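Local structure of PppA (Pseudomonas aeruginosa, 6JKV) at residues P90-A95 and L125-G130. The protein binds manganese and regulates type VI secretion, probably as a PP2C-family serine/threonine phosphatase. Residues are numbered along the deposited sequence; the frame is centred on the assembly and turned at random.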
ATOM      1  N   PRO A  90       1.786  -0.470  19.332  1.00 20.86           N
ATOM      2  CA  PRO A  90       1.886  -1.931  19.241  1.00 20.97           C
ATOM      3  C   PRO A  90       0.539  -2.654  19.364  1.00 20.56           C
ATOM      4  O   PRO A  90       0.341  -3.629  18.670  1.00 20.07           O
ATOM      5  CB  PRO A  90       2.818  -2.323  20.395  1.00 21.94           C
ATOM      6  CG  PRO A  90       3.617  -1.064  20.659  1.00 22.48           C
ATOM      7  CD  PRO A  90       2.658   0.079  20.383  1.00 21.87           C
ATOM      8  N   ALA A  91      -0.350  -2.179  20.236  1.00 21.70           N
ATOM      9  CA  ALA A  91      -1.697  -2.771  20.398  1.00 22.25           C
ATOM     10  C   ALA A  91      -2.503  -2.536  19.121  1.00 21.12           C
ATOM     11  O   ALA A  91      -3.181  -3.472  18.671  1.00 20.65           O
ATOM     12  CB  ALA A  91      -2.405  -2.210  21.608  1.00 23.70           C
ATOM     13  N   TYR A  92      -2.422  -1.324  18.568  1.00 20.62           N
ATOM     14  CA  TYR A  92      -3.091  -0.957  17.299  1.00 19.57           C
ATOM     15  C   TYR A  92      -2.621  -1.912  16.199  1.00 18.59           C
ATOM     16  O   TYR A  92      -3.464  -2.480  15.498  1.00 17.83           O
ATOM     17  CB  TYR A  92      -2.838   0.511  16.952  1.00 18.86           C
ATOM     18  CG  TYR A  92      -3.691   1.038  15.827  1.00 18.37           C
ATOM     19  CD1 TYR A  92      -5.045   0.741  15.742  1.00 19.12           C
ATOM     20  CD2 TYR A  92      -3.155   1.873  14.864  1.00 17.72           C
ATOM     21  CE1 TYR A  92      -5.834   1.239  14.718  1.00 18.08           C
ATOM     22  CE2 TYR A  92      -3.928   2.374  13.830  1.00 16.54           C
ATOM     23  CZ  TYR A  92      -5.272   2.064  13.761  1.00 17.17           C
ATOM     24  OH  TYR A  92      -6.031   2.572  12.754  1.00 17.19           O
ATOM     25  N   VAL A  93      -1.307  -2.126  16.106  1.00 19.14           N
ATOM     26  CA  VAL A  93      -0.692  -2.996  15.062  1.00 18.73           C
ATOM     27  C   VAL A  93      -1.198  -4.429  15.239  1.00 18.35           C
ATOM     28  O   VAL A  93      -1.524  -5.054  14.211  1.00 18.88           O
ATOM     29  CB  VAL A  93       0.844  -2.914  15.091  1.00 18.96           C
ATOM     30  CG1 VAL A  93       1.487  -4.045  14.311  1.00 19.23           C
ATOM     31  CG2 VAL A  93       1.318  -1.562  14.584  1.00 18.77           C
ATOM     32  N   GLY A  94      -1.269  -4.924  16.482  1.00 18.86           N
ATOM     33  CA  GLY A  94      -1.876  -6.233  16.783  1.00 20.65           C
ATOM     34  C   GLY A  94      -3.300  -6.329  16.257  1.00 20.62           C
ATOM     35  O   GLY A  94      -3.644  -7.363  15.644  1.00 20.89           O
ATOM     36  N   ALA A  95      -4.100  -5.279  16.463  1.00 20.78           N
ATOM     37  CA  ALA A  95      -5.513  -5.228  16.023  1.00 21.36           C
ATOM     38  C   ALA A  95      -5.576  -5.217  14.493  1.00 20.26           C
ATOM     39  O   ALA A  95      -6.470  -5.886  13.945  1.00 21.10           O
ATOM     40  CB  ALA A  95      -6.220  -4.029  16.613  1.00 22.53           C
ATOM     41  N   LEU A 125       0.294  -0.935   4.520  1.00 14.42           N
ATOM     42  CA  LEU A 125      -0.255   0.075   5.446  1.00 14.74           C
ATOM     43  C   LEU A 125       0.904   0.693   6.221  1.00 15.11           C
ATOM     44  O   LEU A 125       1.970   0.067   6.332  1.00 14.21           O
ATOM     45  CB  LEU A 125      -1.343  -0.528   6.347  1.00 14.58           C
ATOM     46  CG  LEU A 125      -0.916  -1.446   7.489  1.00 16.13           C
ATOM     47  CD1 LEU A 125      -0.619  -0.664   8.761  1.00 16.75           C
ATOM     48  CD2 LEU A 125      -2.002  -2.479   7.765  1.00 17.10           C
ATOM     49  N   LEU A 126       0.688   1.930   6.657  1.00 15.25           N
ATOM     50  CA  LEU A 126       1.536   2.622   7.649  1.00 15.34           C
ATOM     51  C   LEU A 126       0.617   3.111   8.767  1.00 15.31           C
ATOM     52  O   LEU A 126      -0.409   3.732   8.465  1.00 16.14           O
ATOM     53  CB  LEU A 126       2.284   3.769   6.970  1.00 14.99           C
ATOM     54  CG  LEU A 126       3.024   4.723   7.903  1.00 15.45           C
ATOM     55  CD1 LEU A 126       4.329   4.099   8.368  1.00 14.83           C
ATOM     56  CD2 LEU A 126       3.269   6.066   7.229  1.00 15.18           C
ATOM     57  N   ALA A 127       0.961   2.798  10.010  1.00 15.37           N
ATOM     58  CA  ALA A 127       0.263   3.297  11.209  1.00 16.32           C
ATOM     59  C   ALA A 127       1.271   4.078  12.044  1.00 16.73           C
ATOM     60  O   ALA A 127       2.395   3.574  12.231  1.00 16.88           O
ATOM     61  CB  ALA A 127      -0.331   2.154  11.983  1.00 17.11           C
ATOM     62  N   ALA A 128       0.894   5.271  12.491  1.00 16.10           N
ATOM     63  CA  ALA A 128       1.799   6.195  13.197  1.00 16.63           C
ATOM     64  C   ALA A 128       1.157   6.630  14.509  1.00 16.91           C
ATOM     65  O   ALA A 128      -0.069   6.844  14.544  1.00 15.89           O
ATOM     66  CB  ALA A 128       2.139   7.382  12.326  1.00 16.20           C
ATOM     67  N   ARG A 129       1.984   6.722  15.548  1.00 18.58           N
ATOM     68  CA  ARG A 129       1.649   7.335  16.855  1.00 19.56           C
ATOM     69  C   ARG A 129       2.858   8.155  17.314  1.00 20.39           C
ATOM     70  O   ARG A 129       3.886   7.559  17.660  1.00 19.83           O
ATOM     71  CB  ARG A 129       1.302   6.266  17.893  1.00 20.03           C
ATOM     72  CG  ARG A 129       0.042   5.473  17.581  1.00 20.54           C
ATOM     73  CD  ARG A 129      -1.199   6.327  17.717  1.00 21.89           C
ATOM     74  NE  ARG A 129      -2.406   5.514  17.649  1.00 24.20           N
ATOM     75  CZ  ARG A 129      -3.040   5.167  16.531  1.00 23.41           C
ATOM     76  NH1 ARG A 129      -2.587   5.573  15.354  1.00 21.58           N
ATOM     77  NH2 ARG A 129      -4.131   4.408  16.602  1.00 24.20           N
ATOM     78  N   GLY A 130       2.739   9.479  17.286  1.00 21.55           N
ATOM     79  CA  GLY A 130       3.842  10.389  17.636  1.00 22.12           C
ATOM     80  C   GLY A 130       5.086  10.105  16.807  1.00 21.28           C
ATOM     81  O   GLY A 130       5.013  10.174  15.553  1.00 21.40           O
TER
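Tyr92 and Arg129 make the main contact where residues 90-95, in the first turns of helix 89-114, lie against the end of strand 120-129; no hydrogen bond links the two segments, so they meet through side chains. Ala127 and Arg129, two residues apart on the strand, both direct their CB atoms at the helix, whereas Ala128 between them turns its methyl to the other side of the sheet, against Trp57.

The Tyr92 ring reaches the strand because CG stands anti to the backbone N (chi1 -169°). Over one face of the ring lies NH2 of Arg129, offset toward the rim and 3.2 Å from Tyr92 CD2. The two side chains cross nearly at right angles, with their planes inclined by 35°, and Arg129 CZ sits 4.3 Å from the ring centroid: an off-centre cation-pi contact rather than a parallel stack. Beside it, the CB of Ala127 meets CD2 of Tyr92 at 4.0 Å and adds a small apolar contact.

A bend at chi2 (-69°) folds the arginine back along its own strand, where Arg129 NH1 donates to Ala128 O at 2.9 Å from above the carbonyl plane. NH1 also bonds Ala54 O, and NH2 bonds Ala86 O, just ahead of the helix.

This is the helix-on-sheet packing of the PP2C beta-sandwich, at the sheet end away from the manganese site. Fixed by several carbonyls, the guanidinium has little freedom to rotate; its charge is probably eased by these neutral oxygens and the tyrosine pi cloud.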